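Local coordinates for uncharacterized protein (Leptotrichia buccalis, PDB 3T8K) that is of unknown function but folds as a stack of helical hairpins of the ankyrin-repeat kind, a scaffold that in other proteins commonly binds partner proteins, at residues S35-N40 / M59-K64; E95-F100 / A105-L110; N88-T93 / N130-L135. One frame throughout, in Å; residues are numbered along the deposited sequence. Where two conformers were deposited one is given.

Interaction 1: residues S35-N40 / M59-K64; sequences SVLKSN and MFLINK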
loop_
_atom_site.group_PDB
_atom_site.type_symbol
_atom_site.label_atom_id
_atom_site.label_comp_id
_atom_site.label_asym_id
_atom_site.label_seq_id
_atom_site.Cartn_x
_atom_site.Cartn_y
_atom_site.Cartn_z
ATOM N N SER A 35 -24.149 -12.160 4.346
ATOM C CA SER A 35 -22.934 -12.746 3.810
ATOM C C SER A 35 -21.815 -11.709 3.780
ATOM O O SER A 35 -20.667 -12.024 4.064
ATOM C CB SER A 35 -23.180 -13.310 2.417
ATOM O OG SER A 35 -24.184 -14.309 2.471
ATOM N N VAL A 36 -22.158 -10.473 3.435
ATOM C CA VAL A 36 -21.173 -9.395 3.389
ATOM C C VAL A 36 -20.609 -9.124 4.778
ATOM O O VAL A 36 -19.391 -8.980 4.956
ATOM C CB VAL A 36 -21.809 -8.115 2.803
ATOM C CG1 VAL A 36 -20.904 -6.910 2.988
ATOM C CG2 VAL A 36 -22.187 -8.330 1.314
ATOM N N LEU A 37 -21.489 -9.049 5.766
ATOM C CA LEU A 37 -21.064 -8.737 7.126
ATOM C C LEU A 37 -20.158 -9.817 7.702
ATOM O O LEU A 37 -19.236 -9.519 8.458
ATOM C CB LEU A 37 -22.266 -8.515 8.039
ATOM C CG LEU A 37 -23.066 -7.256 7.707
ATOM C CD1 LEU A 37 -24.375 -7.232 8.469
ATOM C CD2 LEU A 37 -22.235 -6.012 7.999
ATOM N N LYS A 38 -20.417 -11.067 7.329
ATOM C CA LYS A 38 -19.605 -12.187 7.802
ATOM C C LYS A 38 -18.297 -12.378 7.023
ATOM O O LYS A 38 -17.475 -13.220 7.380
ATOM C CB LYS A 38 -20.418 -13.480 7.760
ATOM C CG LYS A 38 -21.569 -13.529 8.744
ATOM C CD LYS A 38 -22.531 -14.633 8.336
ATOM C CE LYS A 38 -23.499 -15.008 9.446
ATOM N NZ LYS A 38 -24.416 -16.099 8.992
ATOM N N SER A 39 -18.106 -11.604 5.961
ATOM C CA SER A 39 -16.896 -11.718 5.156
ATOM C C SER A 39 -15.783 -10.894 5.780
ATOM O O SER A 39 -15.980 -10.231 6.797
ATOM C CB SER A 39 -17.144 -11.225 3.730
ATOM O OG SER A 39 -17.335 -9.817 3.712
ATOM N N ASN A 40 -14.610 -10.926 5.157
ATOM C CA ASN A 40 -13.518 -10.059 5.580
ATOM C C ASN A 40 -13.570 -8.708 4.864
ATOM O O ASN A 40 -12.536 -8.128 4.517
ATOM C CB ASN A 40 -12.156 -10.731 5.375
ATOM C CG ASN A 40 -11.132 -10.269 6.401
ATOM O OD1 ASN A 40 -11.505 -9.729 7.440
ATOM N ND2 ASN A 40 -9.846 -10.467 6.116
HETATM N N MSE A 59 -16.793 2.501 10.170
HETATM C CA MSE A 59 -17.698 2.691 11.302
HETATM C C MSE A 59 -19.084 2.134 11.022
HETATM O O MSE A 59 -19.724 1.562 11.903
HETATM C CB MSE A 59 -17.788 4.167 11.667
HETATM C CG MSE A 59 -16.464 4.751 12.125
HETATM SE SE MSE A 59 -15.861 4.049 13.861
HETATM C CE MSE A 59 -15.472 2.197 13.432
ATOM N N PHE A 60 -19.547 2.306 9.791
ATOM C CA PHE A 60 -20.849 1.781 9.405
ATOM C C PHE A 60 -20.878 0.261 9.563
ATOM O O PHE A 60 -21.782 -0.289 10.193
ATOM C CB PHE A 60 -21.178 2.187 7.971
ATOM C CG PHE A 60 -22.430 1.540 7.425
ATOM C CD1 PHE A 60 -23.661 2.157 7.566
ATOM C CD2 PHE A 60 -22.368 0.320 6.778
ATOM C CE1 PHE A 60 -24.819 1.568 7.063
ATOM C CE2 PHE A 60 -23.518 -0.279 6.271
ATOM C CZ PHE A 60 -24.747 0.348 6.417
ATOM N N LEU A 61 -19.878 -0.408 8.999
ATOM C CA LEU A 61 -19.793 -1.868 9.045
ATOM C C LEU A 61 -19.570 -2.402 10.444
ATOM O O LEU A 61 -20.202 -3.371 10.849
ATOM C CB LEU A 61 -18.680 -2.379 8.128
ATOM C CG LEU A 61 -19.021 -2.269 6.642
ATOM C CD1 LEU A 61 -17.816 -2.594 5.782
ATOM C CD2 LEU A 61 -20.199 -3.173 6.299
ATOM N N ILE A 62 -18.643 -1.790 11.177
ATOM C CA ILE A 62 -18.426 -2.196 12.556
ATOM C C ILE A 62 -19.718 -2.103 13.368
ATOM O O ILE A 62 -20.045 -3.013 14.130
ATOM C CB ILE A 62 -17.307 -1.381 13.230
ATOM C CG1 ILE A 62 -15.967 -1.746 12.596
ATOM C CG2 ILE A 62 -17.275 -1.659 14.728
ATOM C CD1 ILE A 62 -14.829 -0.883 13.054
ATOM N N ASN A 63 -20.451 -1.008 13.197
ATOM C CA ASN A 63 -21.717 -0.834 13.909
ATOM C C ASN A 63 -22.791 -1.845 13.498
ATOM O O ASN A 63 -23.696 -2.142 14.278
ATOM C CB ASN A 63 -22.237 0.604 13.777
ATOM C CG ASN A 63 -21.361 1.616 14.516
ATOM O OD1 ASN A 63 -20.553 1.250 15.375
ATOM N ND2 ASN A 63 -21.524 2.893 14.184
ATOM N N LYS A 64 -22.686 -2.370 12.279
ATOM C CA LYS A 64 -23.626 -3.384 11.792
ATOM C C LYS A 64 -23.160 -4.793 12.154
ATOM O O LYS A 64 -23.823 -5.771 11.821
ATOM C CB LYS A 64 -23.826 -3.271 10.276
ATOM C CG LYS A 64 -24.531 -2.003 9.831
ATOM C CD LYS A 64 -25.930 -2.306 9.346
ATOM C CE LYS A 64 -26.865 -1.141 9.592
ATOM N NZ LYS A 64 -28.266 -1.512 9.242
#

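Interaction 2: residues E95-F100 / A105-L110; sequences ELCKIF and ADITAL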
loop_
_atom_site.group_PDB
_atom_site.type_symbol
_atom_site.label_atom_id
_atom_site.label_comp_id
_atom_site.label_asym_id
_atom_site.label_seq_id
_atom_site.Cartn_x
_atom_site.Cartn_y
_atom_site.Cartn_z
ATOM N N GLU A 95 -8.727 6.015 16.422
ATOM C CA GLU A 95 -10.091 5.619 16.766
ATOM C C GLU A 95 -10.405 4.190 16.321
ATOM O O GLU A 95 -10.956 3.395 17.090
ATOM C CB GLU A 95 -11.089 6.595 16.142
ATOM C CG GLU A 95 -11.967 7.310 17.150
ATOM C CD GLU A 95 -12.848 6.355 17.928
ATOM O OE1 GLU A 95 -13.733 5.731 17.309
ATOM O OE2 GLU A 95 -12.650 6.225 19.154
ATOM N N LEU A 96 -10.067 3.866 15.075
ATOM C CA LEU A 96 -10.297 2.524 14.551
ATOM C C LEU A 96 -9.463 1.475 15.302
ATOM O O LEU A 96 -9.954 0.380 15.597
ATOM C CB LEU A 96 -10.018 2.461 13.043
ATOM C CG LEU A 96 -11.025 3.183 12.141
ATOM C CD1 LEU A 96 -10.570 3.175 10.679
ATOM C CD2 LEU A 96 -12.388 2.543 12.270
ATOM N N CYS A 97 -8.208 1.798 15.602
ATOM C CA CYS A 97 -7.387 0.894 16.413
ATOM C C CYS A 97 -8.033 0.644 17.778
ATOM O O CYS A 97 -8.130 -0.495 18.224
ATOM C CB CYS A 97 -5.956 1.425 16.588
ATOM S SG CYS A 97 -4.856 0.354 17.597
ATOM N N LYS A 98 -8.473 1.710 18.445
ATOM C CA LYS A 98 -9.138 1.561 19.732
ATOM C C LYS A 98 -10.333 0.608 19.644
ATOM O O LYS A 98 -10.530 -0.251 20.503
ATOM C CB LYS A 98 -9.609 2.923 20.252
ATOM C CG LYS A 98 -10.394 2.868 21.550
ATOM C CD LYS A 98 -10.530 4.265 22.155
ATOM C CE LYS A 98 -11.907 4.847 21.936
ATOM N NZ LYS A 98 -12.832 4.518 23.064
ATOM N N ILE A 99 -11.143 0.779 18.610
ATOM C CA ILE A 99 -12.350 -0.026 18.462
ATOM C C ILE A 99 -12.012 -1.482 18.157
ATOM O O ILE A 99 -12.641 -2.398 18.690
ATOM C CB ILE A 99 -13.264 0.552 17.372
ATOM C CG1 ILE A 99 -13.830 1.898 17.836
ATOM C CG2 ILE A 99 -14.395 -0.412 17.046
ATOM C CD1 ILE A 99 -14.528 2.648 16.732
ATOM N N PHE A 100 -11.018 -1.701 17.300
ATOM C CA PHE A 100 -10.602 -3.064 16.986
ATOM C C PHE A 100 -10.133 -3.784 18.248
ATOM O O PHE A 100 -10.436 -4.961 18.445
ATOM C CB PHE A 100 -9.488 -3.094 15.941
ATOM C CG PHE A 100 -9.922 -2.686 14.566
ATOM C CD1 PHE A 100 -11.259 -2.531 14.254
ATOM C CD2 PHE A 100 -8.982 -2.473 13.573
ATOM C CE1 PHE A 100 -11.655 -2.161 12.972
ATOM C CE2 PHE A 100 -9.373 -2.104 12.290
ATOM C CZ PHE A 100 -10.706 -1.940 11.995
ATOM N N ALA A 105 -9.847 -7.773 18.365
ATOM C CA ALA A 105 -8.852 -8.053 17.342
ATOM C C ALA A 105 -7.483 -8.189 18.013
ATOM O O ALA A 105 -7.239 -7.603 19.074
ATOM C CB ALA A 105 -8.836 -6.966 16.283
ATOM N N ASP A 106 -6.602 -8.969 17.395
ATOM C CA ASP A 106 -5.305 -9.303 17.988
ATOM C C ASP A 106 -4.153 -8.514 17.366
ATOM O O ASP A 106 -3.766 -8.753 16.220
ATOM C CB ASP A 106 -5.051 -10.805 17.839
ATOM C CG ASP A 106 -3.681 -11.221 18.337
ATOM O OD1 ASP A 106 -3.114 -10.520 19.205
ATOM O OD2 ASP A 106 -3.180 -12.261 17.863
ATOM N N ILE A 107 -3.594 -7.581 18.132
ATOM C CA ILE A 107 -2.528 -6.731 17.616
ATOM C C ILE A 107 -1.146 -7.347 17.842
ATOM O O ILE A 107 -0.147 -6.830 17.335
ATOM C CB ILE A 107 -2.595 -5.307 18.242
ATOM C CG1 ILE A 107 -1.836 -4.297 17.379
ATOM C CG2 ILE A 107 -2.097 -5.317 19.694
ATOM C CD1 ILE A 107 -2.012 -2.865 17.841
ATOM N N THR A 108 -1.083 -8.451 18.586
ATOM C CA THR A 108 0.216 -9.068 18.916
ATOM C C THR A 108 0.735 -9.983 17.811
ATOM O O THR A 108 1.928 -10.255 17.723
ATOM C CB THR A 108 0.162 -9.877 20.235
ATOM O OG1 THR A 108 -0.648 -11.046 20.054
ATOM C CG2 THR A 108 -0.411 -9.040 21.356
ATOM N N ALA A 109 -0.168 -10.473 16.970
ATOM C CA ALA A 109 0.232 -11.343 15.869
ATOM C C ALA A 109 1.098 -10.606 14.859
ATOM O O ALA A 109 0.837 -9.450 14.530
ATOM C CB ALA A 109 -1.008 -11.918 15.183
ATOM N N LEU A 110 2.132 -11.284 14.367
ATOM C CA LEU A 110 3.010 -10.723 13.359
ATOM C C LEU A 110 2.344 -10.678 12.005
ATOM O O LEU A 110 1.316 -11.322 11.785
ATOM C CB LEU A 110 4.288 -11.554 13.251
ATOM C CG LEU A 110 5.103 -11.570 14.539
ATOM C CD1 LEU A 110 6.459 -12.227 14.311
ATOM C CD2 LEU A 110 5.257 -10.156 15.049
#

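Interaction 3: residues N88-T93 / N130-L135; sequences NDITGT and NEMIPL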
loop_
_atom_site.group_PDB
_atom_site.type_symbol
_atom_site.label_atom_id
_atom_site.label_comp_id
_atom_site.label_asym_id
_atom_site.label_seq_id
_atom_site.Cartn_x
_atom_site.Cartn_y
_atom_site.Cartn_z
ATOM N N ASN A 88 -2.399 9.351 6.957
ATOM C CA ASN A 88 -2.904 10.695 6.677
ATOM C C ASN A 88 -4.080 11.117 7.564
ATOM O O ASN A 88 -4.516 12.271 7.525
ATOM C CB ASN A 88 -3.286 10.827 5.203
ATOM C CG ASN A 88 -2.136 10.495 4.278
ATOM O OD1 ASN A 88 -2.220 9.560 3.480
ATOM N ND2 ASN A 88 -1.052 11.257 4.382
ATOM N N ASP A 89 -4.579 10.185 8.366
ATOM C CA ASP A 89 -5.672 10.469 9.287
ATOM C C ASP A 89 -5.389 9.835 10.647
ATOM O O ASP A 89 -5.968 8.804 10.987
ATOM C CB ASP A 89 -6.988 9.928 8.715
ATOM C CG ASP A 89 -8.191 10.277 9.574
ATOM O OD1 ASP A 89 -8.039 11.071 10.523
ATOM O OD2 ASP A 89 -9.297 9.768 9.297
ATOM N N ILE A 90 -4.494 10.446 11.420
ATOM C CA ILE A 90 -4.089 9.870 12.699
ATOM C C ILE A 90 -5.257 9.762 13.676
ATOM O O ILE A 90 -5.399 8.753 14.367
ATOM C CB ILE A 90 -2.893 10.626 13.348
ATOM C CG1 ILE A 90 -2.442 9.902 14.616
ATOM C CG2 ILE A 90 -3.237 12.077 13.654
ATOM C CD1 ILE A 90 -1.962 8.497 14.363
ATOM N N THR A 91 -6.091 10.793 13.733
ATOM C CA THR A 91 -7.275 10.756 14.590
ATOM C C THR A 91 -8.161 9.553 14.234
ATOM O O THR A 91 -8.580 8.793 15.110
ATOM C CB THR A 91 -8.086 12.061 14.484
ATOM O OG1 THR A 91 -7.306 13.147 15.002
ATOM C CG2 THR A 91 -9.385 11.952 15.272
ATOM N N GLY A 92 -8.419 9.368 12.943
ATOM C CA GLY A 92 -9.266 8.279 12.487
ATOM C C GLY A 92 -8.649 6.908 12.693
ATOM O O GLY A 92 -9.304 5.974 13.150
ATOM N N THR A 93 -7.371 6.792 12.359
ATOM C CA THR A 93 -6.644 5.545 12.517
ATOM C C THR A 93 -6.576 5.143 13.989
ATOM O O THR A 93 -6.701 3.970 14.324
ATOM C CB THR A 93 -5.238 5.682 11.912
ATOM O OG1 THR A 93 -5.366 5.862 10.498
ATOM C CG2 THR A 93 -4.370 4.455 12.207
ATOM N N ASN A 130 3.827 13.863 19.194
ATOM C CA ASN A 130 2.827 14.325 20.146
ATOM C C ASN A 130 1.446 13.831 19.708
ATOM O O ASN A 130 0.619 13.433 20.530
ATOM C CB ASN A 130 2.834 15.851 20.247
ATOM C CG ASN A 130 2.062 16.357 21.451
ATOM O OD1 ASN A 130 2.289 15.912 22.577
ATOM N ND2 ASN A 130 1.130 17.280 21.217
ATOM N N GLU A 131 1.211 13.856 18.402
ATOM C CA GLU A 131 -0.051 13.371 17.846
ATOM C C GLU A 131 -0.174 11.850 17.911
ATOM O O GLU A 131 -1.287 11.314 17.895
ATOM C CB GLU A 131 -0.222 13.860 16.408
ATOM C CG GLU A 131 -0.456 15.356 16.290
ATOM C CD GLU A 131 -0.459 15.835 14.851
ATOM O OE1 GLU A 131 -1.218 15.272 14.029
ATOM O OE2 GLU A 131 0.305 16.775 14.541
HETATM N N MSE A 132 0.962 11.159 17.991
HETATM C CA MSE A 132 0.976 9.692 17.979
HETATM C C MSE A 132 0.727 9.101 19.369
HETATM O O MSE A 132 0.489 7.910 19.510
HETATM C CB MSE A 132 2.327 9.166 17.458
HETATM C CG MSE A 132 2.707 9.600 16.043
HETATM SE SE MSE A 132 1.472 8.857 14.753
HETATM C CE MSE A 132 1.864 6.979 15.057
ATOM N N ILE A 133 0.813 9.925 20.404
ATOM C CA ILE A 133 0.754 9.408 21.770
ATOM C C ILE A 133 -0.498 8.579 22.096
ATOM O O ILE A 133 -0.382 7.496 22.660
ATOM C CB ILE A 133 0.982 10.518 22.822
ATOM C CG1 ILE A 133 2.439 10.973 22.780
ATOM C CG2 ILE A 133 0.633 10.015 24.215
ATOM C CD1 ILE A 133 2.743 12.102 23.716
ATOM N N PRO A 134 -1.692 9.073 21.736
ATOM C CA PRO A 134 -2.870 8.243 22.010
ATOM C C PRO A 134 -2.747 6.859 21.374
ATOM O O PRO A 134 -3.016 5.859 22.044
ATOM C CB PRO A 134 -4.012 9.040 21.375
ATOM C CG PRO A 134 -3.535 10.460 21.423
ATOM C CD PRO A 134 -2.057 10.370 21.141
ATOM N N LEU A 135 -2.334 6.801 20.108
ATOM C CA LEU A 135 -2.140 5.521 19.436
ATOM C C LEU A 135 -1.050 4.686 20.114
ATOM O O LEU A 135 -1.223 3.490 20.315
ATOM C CB LEU A 135 -1.845 5.717 17.938
ATOM C CG LEU A 135 -1.527 4.461 17.132
ATOM C CD1 LEU A 135 -2.694 3.474 17.218
ATOM C CD2 LEU A 135 -1.218 4.795 15.663
#

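Interaction 1: residues S35-N40 / M59-K64
L37 meets L61 and K64 where the short helix 33-37 passes beside the C-terminal end of helix 51-63, a packing of neighbouring helices within the ankyrin-like stack of alpha-hairpins. The contact is small and made of van der Waals touches alone, with no hydrogen bond between the segments; every one involves L37.

Starting at CB, L37 leaves its helix alongside the other segment rather than pointing at it, and CB itself makes no close approach there. With chi1 at -68°, CG lies anti to the carbonyl carbon, and this turn of the chain brings the two methyls forward. CD1 then reaches the backbone oxygen of K64, with L37 CD1 and K64 O 3.7 Å apart, a van der Waals touch between a methyl and a carbonyl. CD2 touches two partners, roughly at right angles to each other: it lies 3.9 Å from CD2 of L61, methyl against methyl, and equally 3.9 Å from CB of K64.

Beyond L37, L61 packs among I41, L42 and V45 of helix 41-45 and F22 of helix 19-28; it is the buried side of the contact and K64 the exposed one. The CB of K64 points at L37, but the chain bends about its CB-CG bond and the ammonium end runs away from 35-40. On the way, K64 CG lies 4.1 Å above one face of the F60 ring, offset toward the rim. Backbone hydrogen bonding between L37 and D67 ties the same helix to the chain just after K64.

Past L37 the turn is closed by S39, which returns to V36: the backbone S39 N bonds V36 O at 3.1 Å.

Interaction 2: residues E95-F100 / A105-L110
F100 and A105 are joined by a backbone bond, A105 N to F100 O at 2.9 Å with an N-H...O angle of 156°, which spans five residues as helix 90-102 gives way to the following loop. The methyl of A105 points back at the helix and packs beside that bond: A105 CB lies 3.4 Å from F100 O and 3.9 Å from F100 CB. One turn earlier, C97 SG approaches I107 CD1 at 4.3 Å, a looser apolar touch.

The next shell fixes the loop. D106 leaves the backbone away from the helix and forms an Asx turn, its OD1 accepting T108 N at 3.0 Å from above the carboxylate plane. The hydroxyl of T108 reaches that same oxygen on its syn side, OG1 to OD1 at 2.7 Å. The other oxygen, OD2, is salt-bridged to R71. F79 of helix 79-85 packs on both A105 and I107, while I139 of helix 129-140 touches I107, so I107 lies between helix 79-85 and helix 129-140.

The touching residues C97, F100, A105 and I107 thus meet through apolar groups apart from the A105 N to F100 O bond; at the D106 carboxylate, two donors and an arginine would be expected to favour the ionised form.

Interaction 3: residues N88-T93 / N130-L135
I90, in the first turn of helix 90-102, packs against E131, M132 and L135 of helix 129-140, joining two helices that follow one another in the ankyrin-like stack. I90 was deposited in two conformers, and its torsion and distances here belong to one of them.

The apolar contacts come first. I90 points at the other helix, and with CG1 anti to the backbone N (chi1 -175°) its longer branch reaches across to helix 129-140. CD1 touches two partners, from directions nearly at right angles: in this conformer it is 3.5 Å from SE of the selenomethionine M132 and 4.0 Å from CD2 of L135. M132 starts off away from I90, but the bend at chi2 brings SE back to I90, and the bend at chi3 then sets CE, 4.2 Å from I90 CD1. The residue also packs on I122, Y125 and V127. L135 points at I90 directly and continues inward onto F83 of helix 79-85.

Contacts of methyl or methylene groups with oxygen form a second group. I90 CG1 lies 3.8 Å from the backbone oxygen of E131, and I90 CG2 lies at 3.8 Å from E131 OE1. These are van der Waals touches at the solvent-facing edge, where the extended E131 side chain runs past the shorter branch of the isoleucine.

No hydrogen bond crosses between the segments; those within 88-93 build the helix start that carries I90. T93 N bonds D89 O at 2.8 Å, the first turn of backbone bonding, and T93 OG1 is also bonded to R54 NH2 of helix 51-63. D89 is the N-cap: its carboxylate accepts from G92 N, with OD1 3.0 Å away and an N-H...O angle of 154°, the nitrogen meeting OD1 from 65° out of the carboxylate plane.

Overall arrangement
Helix 90-102 is the shared element: its first turn serves interaction 3 and its later turns interaction 2, and C97 SG on L135 CD1 joins the two directly. Interaction 1 lies about 16 Å from interaction 2, centre to centre, yet M59 and I62 pack on L96, I99 and F100, so helix 51-63 carries the apolar core on toward the N-terminal helices. Interactions 1 and 3 do not touch. Interaction 2 is the buried one and the only one with a hydrogen bond across its segments, suiting a helix-to-loop turn; the other two are partly buried helix-to-helix packings, apolar inside and edged by a charged residue, K64 or E131.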